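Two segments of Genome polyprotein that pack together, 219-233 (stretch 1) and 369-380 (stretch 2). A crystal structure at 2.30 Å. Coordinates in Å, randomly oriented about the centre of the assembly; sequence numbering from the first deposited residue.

Stretch 1 219-233: FYHSFLDYSEVWALD
Stretch 2 369-380: TFPETSSIHDVT

Stretch 1 opens on helix continued from earlier in the chain, passes through a loop and enters a strand at 230-233 that continues beyond it; stretch 2 is extended from Phe 370 to Ser 375 except at Glu 372 (-64/-39), then adopts helical phi/psi at 376-378. The two stretches run roughly antiparallel where Leu 232 lies nearest Phe 370 and Glu 228 nearest Ser 375 (CA-CA 8.7 and 4.7 Å), and the second stretch then turns back so that Val 379 lies beside Ala 231 (CA-CA 5.9 Å). Together they bury 763 Å².

Polar contacts centre on Ser 374. Its O accepts from Val 229 N (3.0 Å), with Glu 228 CA also close to Ser 374 O (3.1 Å), while the t rotamer of Ser 374 directs its OG to Val 229 O in a very short hydrogen bond (2.5 Å). One residue thus satisfies both backbone groups of Val 229. Water 2 links Ser 374 OG (3.2 Å) to Ala 231 N (2.9 Å); water 1 joins Tyr 226 O (3.3 Å) to Ile 376 N (3.1 Å). Two more hydrogen bonds join side chains: Thr 373 OG1 donates to Glu 228 OE1 (2.5 Å), reached by an m, t side chain, and Tyr 220 OH, extended by chi1 t, pairs with His 377 NE2 (2.9 Å).

Apolar packing is led by Ile 376 (t, p), which is buried: Ile 376 CG1 lies 3.5 Å from Tyr 220 CD1, and Ile 376 CD1 lies 4.0 Å from Phe 223 CB and 4.2 Å from Val 229 CG1. Ala 231 CB points toward stretch 2 and meets Val 379 CG2 at 3.5 Å; its small methyl also lies just 3.5 Å from Thr 380 O. Leu 232 CB contacts Phe 370 CE2 (4.0 Å).

Trp 230 starts away, but its m rotamer (chi2 99°) brings the indole back. Ser 374 CB sits over one face, 3.9 Å from the six-membered ring centroid, and Pro 371 O approaches the ring edge at Trp 230 CZ3 (3.4 Å).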

ATOM      1  N   PHE A 219     -13.853 -12.074  -0.063  1.00 21.65           N
ATOM      2  CA  PHE A 219     -13.941 -10.863   0.753  1.00 25.28           C
ATOM      3  C   PHE A 219     -15.397 -10.520   1.051  1.00 28.80           C
ATOM      4  O   PHE A 219     -15.764 -10.236   2.198  1.00 28.82           O
ATOM      5  CB  PHE A 219     -13.263  -9.686   0.042  1.00 23.48           C
ATOM      6  CG  PHE A 219     -11.758  -9.751   0.022  1.00 23.91           C
ATOM      7  CD1 PHE A 219     -11.022  -8.756  -0.609  1.00 20.42           C
ATOM      8  CD2 PHE A 219     -11.076 -10.797   0.627  1.00 22.40           C
ATOM      9  CE1 PHE A 219      -9.635  -8.803  -0.634  1.00 22.07           C
ATOM     10  CE2 PHE A 219      -9.689 -10.850   0.602  1.00 22.80           C
ATOM     11  CZ  PHE A 219      -8.968  -9.851  -0.028  1.00 21.86           C
ATOM     12  N   TYR A 220     -16.238 -10.542   0.015  1.00 24.70           N
ATOM     13  CA  TYR A 220     -17.655 -10.219   0.159  1.00 26.83           C
ATOM     14  C   TYR A 220     -18.351 -11.179   1.120  1.00 28.23           C
ATOM     15  O   TYR A 220     -19.038 -10.754   2.056  1.00 26.22           O
ATOM     16  CB  TYR A 220     -18.311 -10.256  -1.223  1.00 23.62           C
ATOM     17  CG  TYR A 220     -19.790  -9.963  -1.273  1.00 23.84           C
ATOM     18  CD1 TYR A 220     -20.254  -8.663  -1.407  1.00 24.20           C
ATOM     19  CD2 TYR A 220     -20.724 -10.992  -1.236  1.00 25.43           C
ATOM     20  CE1 TYR A 220     -21.606  -8.388  -1.474  1.00 25.48           C
ATOM     21  CE2 TYR A 220     -22.079 -10.729  -1.303  1.00 22.57           C
ATOM     22  CZ  TYR A 220     -22.513  -9.425  -1.421  1.00 29.68           C
ATOM     23  OH  TYR A 220     -23.860  -9.152  -1.490  1.00 32.97           O
ATOM     24  N   HIS A 221     -18.180 -12.483   0.903  1.00 22.76           N
ATOM     25  CA  HIS A 221     -18.886 -13.462   1.720  1.00 33.29           C
ATOM     26  C   HIS A 221     -18.348 -13.533   3.145  1.00 34.75           C
ATOM     27  O   HIS A 221     -19.049 -14.031   4.034  1.00 32.30           O
ATOM     28  CB  HIS A 221     -18.818 -14.838   1.051  1.00 26.20           C
ATOM     29  CG  HIS A 221     -19.571 -14.915  -0.240  1.00 27.15           C
ATOM     30  ND1 HIS A 221     -20.943 -14.796  -0.308  1.00 31.73           N
ATOM     31  CD2 HIS A 221     -19.146 -15.087  -1.514  1.00 29.27           C
ATOM     32  CE1 HIS A 221     -21.330 -14.896  -1.568  1.00 31.16           C
ATOM     33  NE2 HIS A 221     -20.259 -15.073  -2.319  1.00 31.63           N
ATOM     34  N   SER A 222     -17.129 -13.043   3.388  1.00 28.27           N
ATOM     35  CA  SER A 222     -16.597 -13.055   4.747  1.00 29.06           C
ATOM     36  C   SER A 222     -17.322 -12.060   5.641  1.00 28.30           C
ATOM     37  O   SER A 222     -17.370 -12.246   6.861  1.00 30.81           O
ATOM     38  CB  SER A 222     -15.095 -12.759   4.732  1.00 25.58           C
ATOM     39  OG  SER A 222     -14.855 -11.363   4.660  1.00 24.92           O
ATOM     40  N   PHE A 223     -17.894 -11.004   5.057  1.00 29.67           N
ATOM     41  CA  PHE A 223     -18.660 -10.011   5.800  1.00 33.00           C
ATOM     42  C   PHE A 223     -20.158 -10.301   5.802  1.00 37.35           C
ATOM     43  O   PHE A 223     -20.965  -9.366   5.859  1.00 41.26           O
ATOM     44  CB  PHE A 223     -18.391  -8.616   5.235  1.00 29.17           C
ATOM     45  CG  PHE A 223     -17.070  -8.036   5.648  1.00 28.62           C
ATOM     46  CD1 PHE A 223     -15.994  -8.042   4.775  1.00 24.38           C
ATOM     47  CD2 PHE A 223     -16.903  -7.490   6.911  1.00 25.24           C
ATOM     48  CE1 PHE A 223     -14.775  -7.508   5.153  1.00 24.05           C
ATOM     49  CE2 PHE A 223     -15.687  -6.956   7.295  1.00 26.89           C
ATOM     50  CZ  PHE A 223     -14.620  -6.965   6.414  1.00 27.88           C
ATOM     51  N   LEU A 224     -20.556 -11.573   5.743  1.00 41.39           N
ATOM     52  CA  LEU A 224     -21.970 -11.898   5.622  1.00 45.38           C
ATOM     53  C   LEU A 224     -22.674 -12.092   6.958  1.00 44.00           C
ATOM     54  O   LEU A 224     -23.886 -11.859   7.035  1.00 46.60           O
ATOM     55  CB  LEU A 224     -22.151 -13.135   4.736  1.00 46.34           C
ATOM     56  CG  LEU A 224     -22.475 -12.820   3.266  1.00 54.38           C
ATOM     57  CD1 LEU A 224     -22.516 -14.092   2.430  1.00 48.54           C
ATOM     58  CD2 LEU A 224     -23.812 -12.075   3.162  1.00 51.31           C
ATOM     59  N   ASP A 225     -21.950 -12.455   8.024  1.00 44.30           N
ATOM     60  CA  ASP A 225     -22.591 -12.507   9.337  1.00 44.90           C
ATOM     61  C   ASP A 225     -22.967 -11.129   9.873  1.00 43.21           C
ATOM     62  O   ASP A 225     -23.559 -11.047  10.955  1.00 48.24           O
ATOM     63  CB  ASP A 225     -21.677 -13.203  10.346  1.00 46.98           C
ATOM     64  CG  ASP A 225     -21.694 -14.711  10.211  1.00 55.53           C
ATOM     65  OD1 ASP A 225     -22.555 -15.230   9.472  1.00 60.00           O
ATOM     66  OD2 ASP A 225     -20.839 -15.379  10.834  1.00 59.88           O
ATOM     67  N   TYR A 226     -22.654 -10.055   9.152  1.00 42.24           N
ATOM     68  CA  TYR A 226     -22.797  -8.695   9.651  1.00 38.40           C
ATOM     69  C   TYR A 226     -23.804  -7.936   8.802  1.00 39.09           C
ATOM     70  O   TYR A 226     -23.720  -7.950   7.570  1.00 40.10           O
ATOM     71  CB  TYR A 226     -21.445  -7.976   9.647  1.00 34.12           C
ATOM     72  CG  TYR A 226     -20.341  -8.772  10.311  1.00 31.13           C
ATOM     73  CD1 TYR A 226     -19.620  -9.723   9.602  1.00 29.51           C
ATOM     74  CD2 TYR A 226     -20.026  -8.573  11.649  1.00 27.38           C
ATOM     75  CE1 TYR A 226     -18.619 -10.457  10.208  1.00 29.94           C
ATOM     76  CE2 TYR A 226     -19.026  -9.301  12.261  1.00 27.49           C
ATOM     77  CZ  TYR A 226     -18.326 -10.242  11.538  1.00 32.25           C
ATOM     78  OH  TYR A 226     -17.326 -10.969  12.146  1.00 34.27           O
ATOM     79  N   SER A 227     -24.755  -7.275   9.466  1.00 38.55           N
ATOM     80  CA  SER A 227     -25.710  -6.435   8.755  1.00 40.18           C
ATOM     81  C   SER A 227     -25.093  -5.110   8.332  1.00 40.80           C
ATOM     82  O   SER A 227     -25.538  -4.507   7.348  1.00 43.61           O
ATOM     83  CB  SER A 227     -26.938  -6.175   9.627  1.00 42.89           C
ATOM     84  OG  SER A 227     -26.575  -5.480  10.807  1.00 53.35           O
ATOM     85  N   GLU A 228     -24.079  -4.642   9.053  1.00 35.73           N
ATOM     86  CA  GLU A 228     -23.432  -3.373   8.766  1.00 36.41           C
ATOM     87  C   GLU A 228     -21.939  -3.591   8.567  1.00 32.58           C
ATOM     88  O   GLU A 228     -21.285  -4.242   9.389  1.00 30.44           O
ATOM     89  CB  GLU A 228     -23.687  -2.358   9.883  1.00 36.92           C
ATOM     90  CG  GLU A 228     -25.000  -1.601   9.721  1.00 40.93           C
ATOM     91  CD  GLU A 228     -25.259  -0.625  10.849  1.00 43.62           C
ATOM     92  OE1 GLU A 228     -25.405   0.583  10.569  1.00 47.11           O
ATOM     93  OE2 GLU A 228     -25.321  -1.067  12.016  1.00 50.07           O
ATOM     94  N   VAL A 229     -21.414  -3.060   7.467  1.00 33.24           N
ATOM     95  CA  VAL A 229     -19.991  -3.094   7.155  1.00 30.13           C
ATOM     96  C   VAL A 229     -19.543  -1.661   6.916  1.00 29.80           C
ATOM     97  O   VAL A 229     -20.233  -0.903   6.224  1.00 28.63           O
ATOM     98  CB  VAL A 229     -19.693  -3.979   5.929  1.00 30.65           C
ATOM     99  CG1 VAL A 229     -18.195  -4.057   5.668  1.00 27.60           C
ATOM    100  CG2 VAL A 229     -20.274  -5.375   6.126  1.00 28.35           C
ATOM    101  N   TRP A 230     -18.404  -1.286   7.495  1.00 25.00           N
ATOM    102  CA  TRP A 230     -17.932   0.091   7.472  1.00 27.21           C
ATOM    103  C   TRP A 230     -16.609   0.200   6.728  1.00 31.28           C
ATOM    104  O   TRP A 230     -15.751  -0.685   6.825  1.00 24.95           O
ATOM    105  CB  TRP A 230     -17.774   0.638   8.893  1.00 27.59           C
ATOM    106  CG  TRP A 230     -19.054   0.640   9.662  1.00 28.22           C
ATOM    107  CD1 TRP A 230     -19.462  -0.286  10.577  1.00 30.98           C
ATOM    108  CD2 TRP A 230     -20.105   1.610   9.574  1.00 29.36           C
ATOM    109  NE1 TRP A 230     -20.703   0.050  11.069  1.00 35.09           N
ATOM    110  CE2 TRP A 230     -21.118   1.210  10.469  1.00 34.34           C
ATOM    111  CE3 TRP A 230     -20.287   2.778   8.827  1.00 30.39           C
ATOM    112  CZ2 TRP A 230     -22.296   1.936  10.638  1.00 31.60           C
ATOM    113  CZ3 TRP A 230     -21.457   3.497   8.998  1.00 34.36           C
ATOM    114  CH2 TRP A 230     -22.445   3.073   9.895  1.00 30.74           C
ATOM    115  N   ALA A 231     -16.454   1.291   5.982  1.00 24.73           N
ATOM    116  CA  ALA A 231     -15.200   1.641   5.337  1.00 29.56           C
ATOM    117  C   ALA A 231     -14.709   2.969   5.891  1.00 29.85           C
ATOM    118  O   ALA A 231     -15.504   3.886   6.120  1.00 34.20           O
ATOM    119  CB  ALA A 231     -15.356   1.740   3.816  1.00 29.92           C
ATOM    120  N   LEU A 232     -13.404   3.067   6.120  1.00 32.97           N
ATOM    121  CA  LEU A 232     -12.814   4.338   6.504  1.00 35.29           C
ATOM    122  C   LEU A 232     -11.391   4.405   5.980  1.00 36.91           C
ATOM    123  O   LEU A 232     -10.790   3.392   5.611  1.00 34.62           O
ATOM    124  CB  LEU A 232     -12.844   4.559   8.021  1.00 36.78           C
ATOM    125  CG  LEU A 232     -12.174   3.551   8.952  1.00 36.18           C
ATOM    126  CD1 LEU A 232     -10.671   3.774   9.032  1.00 33.82           C
ATOM    127  CD2 LEU A 232     -12.805   3.643  10.335  1.00 33.55           C
ATOM    128  N   ASP A 233     -10.865   5.622   5.942  1.00 39.65           N
ATOM    129  CA  ASP A 233      -9.524   5.880   5.452  1.00 40.42           C
ATOM    130  C   ASP A 233      -8.798   6.776   6.442  1.00 37.68           C
ATOM    131  O   ASP A 233      -9.418   7.552   7.174  1.00 40.54           O
ATOM    132  CB  ASP A 233      -9.555   6.532   4.059  1.00 44.75           C
ATOM    133  CG  ASP A 233      -8.199   6.526   3.379  1.00 55.48           C
ATOM    134  OD1 ASP A 233      -7.674   7.621   3.081  1.00 55.35           O
ATOM    135  OD2 ASP A 233      -7.657   5.424   3.144  1.00 55.67           O
ATOM    136  N   THR A 369     -18.236  12.948   6.070  1.00 64.42           N
ATOM    137  CA  THR A 369     -19.109  12.586   7.177  1.00 59.36           C
ATOM    138  C   THR A 369     -19.429  11.100   7.098  1.00 54.95           C
ATOM    139  O   THR A 369     -19.469  10.517   6.012  1.00 55.06           O
ATOM    140  CB  THR A 369     -20.396  13.424   7.165  1.00 63.96           C
ATOM    141  OG1 THR A 369     -20.946  13.485   8.487  1.00 64.36           O
ATOM    142  CG2 THR A 369     -21.432  12.838   6.204  1.00 60.51           C
ATOM    143  N   PHE A 370     -19.628  10.488   8.266  1.00 51.21           N
ATOM    144  CA  PHE A 370     -19.920   9.071   8.103  1.00 47.58           C
ATOM    145  C   PHE A 370     -21.422   8.852   7.956  1.00 43.58           C
ATOM    146  O   PHE A 370     -22.217   9.543   8.603  1.00 45.66           O
ATOM    147  CB  PHE A 370     -19.397   8.271   9.292  1.00 43.11           C
ATOM    148  CG  PHE A 370     -17.898   8.140   9.320  1.00 41.94           C
ATOM    149  CD1 PHE A 370     -17.146   8.832  10.256  1.00 40.57           C
ATOM    150  CD2 PHE A 370     -17.240   7.327   8.412  1.00 38.88           C
ATOM    151  CE1 PHE A 370     -15.767   8.716  10.286  1.00 41.42           C
ATOM    152  CE2 PHE A 370     -15.861   7.204   8.440  1.00 44.79           C
ATOM    153  CZ  PHE A 370     -15.125   7.901   9.377  1.00 46.57           C
ATOM    154  N   PRO A 371     -21.831   7.910   7.113  1.00 43.96           N
ATOM    155  CA  PRO A 371     -23.259   7.622   6.972  1.00 44.18           C
ATOM    156  C   PRO A 371     -23.831   7.036   8.254  1.00 42.80           C
ATOM    157  O   PRO A 371     -23.124   6.446   9.076  1.00 43.93           O
ATOM    158  CB  PRO A 371     -23.308   6.608   5.825  1.00 37.18           C
ATOM    159  CG  PRO A 371     -21.963   5.965   5.835  1.00 38.14           C
ATOM    160  CD  PRO A 371     -21.002   7.035   6.269  1.00 43.62           C
ATOM    161  N   GLU A 372     -25.144   7.221   8.421  1.00 42.70           N
ATOM    162  CA  GLU A 372     -25.819   6.681   9.596  1.00 41.95           C
ATOM    163  C   GLU A 372     -25.760   5.159   9.610  1.00 40.53           C
ATOM    164  O   GLU A 372     -25.582   4.544  10.667  1.00 44.66           O
ATOM    165  CB  GLU A 372     -27.267   7.169   9.641  1.00 39.87           C
ATOM    166  N   THR A 373     -25.902   4.535   8.442  1.00 41.04           N
ATOM    167  CA  THR A 373     -25.750   3.094   8.306  1.00 35.68           C
ATOM    168  C   THR A 373     -24.940   2.802   7.049  1.00 35.76           C
ATOM    169  O   THR A 373     -24.746   3.672   6.195  1.00 34.22           O
ATOM    170  CB  THR A 373     -27.109   2.381   8.255  1.00 37.77           C
ATOM    171  OG1 THR A 373     -26.936   0.997   8.584  1.00 43.32           O
ATOM    172  CG2 THR A 373     -27.729   2.497   6.870  1.00 35.27           C
ATOM    173  N   SER A 374     -24.461   1.564   6.947  1.00 36.11           N
ATOM    174  CA  SER A 374     -23.638   1.164   5.813  1.00 35.56           C
ATOM    175  C   SER A 374     -23.632  -0.356   5.718  1.00 33.50           C
ATOM    176  O   SER A 374     -23.505  -1.041   6.734  1.00 33.22           O
ATOM    177  CB  SER A 374     -22.206   1.700   5.953  1.00 32.93           C
ATOM    178  OG  SER A 374     -21.310   1.022   5.092  1.00 33.99           O
ATOM    179  N   SER A 375     -23.767  -0.871   4.502  1.00 30.90           N
ATOM    180  CA  SER A 375     -23.763  -2.307   4.251  1.00 32.97           C
ATOM    181  C   SER A 375     -22.631  -2.662   3.291  1.00 30.37           C
ATOM    182  O   SER A 375     -21.924  -1.792   2.777  1.00 31.77           O
ATOM    183  CB  SER A 375     -25.111  -2.771   3.694  1.00 33.79           C
ATOM    184  OG  SER A 375     -25.208  -2.507   2.305  1.00 34.24           O
ATOM    185  N   ILE A 376     -22.474  -3.966   3.047  1.00 27.21           N
ATOM    186  CA  ILE A 376     -21.469  -4.443   2.107  1.00 30.89           C
ATOM    187  C   ILE A 376     -21.720  -3.911   0.701  1.00 30.28           C
ATOM    188  O   ILE A 376     -20.799  -3.884  -0.123  1.00 28.42           O
ATOM    189  CB  ILE A 376     -21.420  -5.991   2.129  1.00 31.08           C
ATOM    190  CG1 ILE A 376     -20.172  -6.512   1.413  1.00 30.44           C
ATOM    191  CG2 ILE A 376     -22.675  -6.584   1.507  1.00 31.50           C
ATOM    192  CD1 ILE A 376     -18.873  -6.145   2.096  1.00 28.11           C
ATOM    193  N   HIS A 377     -22.944  -3.460   0.410  1.00 31.64           N
ATOM    194  CA  HIS A 377     -23.276  -2.934  -0.908  1.00 34.71           C
ATOM    195  C   HIS A 377     -22.972  -1.450  -1.060  1.00 31.45           C
ATOM    196  O   HIS A 377     -22.832  -0.977  -2.193  1.00 33.62           O
ATOM    197  CB  HIS A 377     -24.755  -3.182  -1.217  1.00 32.76           C
ATOM    198  CG  HIS A 377     -25.177  -4.608  -1.042  1.00 36.89           C
ATOM    199  ND1 HIS A 377     -25.991  -5.022  -0.009  1.00 40.54           N
ATOM    200  CD2 HIS A 377     -24.891  -5.717  -1.764  1.00 34.11           C
ATOM    201  CE1 HIS A 377     -26.189  -6.324  -0.102  1.00 41.84           C
ATOM    202  NE2 HIS A 377     -25.532  -6.771  -1.159  1.00 39.59           N
ATOM    203  N   ASP A 378     -22.875  -0.706   0.042  1.00 31.82           N
ATOM    204  CA  ASP A 378     -22.514   0.707  -0.012  1.00 35.75           C
ATOM    205  C   ASP A 378     -21.015   0.939   0.081  1.00 31.98           C
ATOM    206  O   ASP A 378     -20.543   2.026  -0.274  1.00 32.46           O
ATOM    207  CB  ASP A 378     -23.189   1.475   1.128  1.00 34.85           C
ATOM    208  CG  ASP A 378     -24.693   1.463   1.027  1.00 45.00           C
ATOM    209  OD1 ASP A 378     -25.336   0.778   1.852  1.00 49.56           O
ATOM    210  OD2 ASP A 378     -25.233   2.138   0.124  1.00 51.18           O
ATOM    211  N   VAL A 379     -20.272  -0.053   0.532  1.00 33.64           N
ATOM    212  CA  VAL A 379     -18.883   0.115   0.936  1.00 31.12           C
ATOM    213  C   VAL A 379     -17.971   0.079  -0.284  1.00 29.11           C
ATOM    214  O   VAL A 379     -18.234  -0.621  -1.269  1.00 27.26           O
ATOM    215  CB  VAL A 379     -18.531  -0.983   1.963  1.00 30.42           C
ATOM    216  CG1 VAL A 379     -17.484  -1.942   1.418  1.00 25.09           C
ATOM    217  CG2 VAL A 379     -18.115  -0.374   3.291  1.00 28.99           C
ATOM    218  N   THR A 380     -16.894   0.863  -0.230  1.00 29.66           N
ATOM    219  CA  THR A 380     -15.828   0.819  -1.224  1.00 26.62           C
ATOM    220  C   THR A 380     -14.527   0.407  -0.548  1.00 29.68           C
ATOM    221  O   THR A 380     -14.234   0.837   0.572  1.00 28.23           O
ATOM    222  CB  THR A 380     -15.634   2.169  -1.930  1.00 30.84           C
ATOM    223  OG1 THR A 380     -15.107   3.127  -1.004  1.00 35.70           O
ATOM    224  CG2 THR A 380     -16.953   2.678  -2.495  1.00 35.31           C
TER
HETATM  225  O   HOH W   1     -23.714  -6.103   4.842  1.00 37.23           O
HETATM  226  O   HOH W   2     -18.810   2.912   5.502  1.00 36.68           O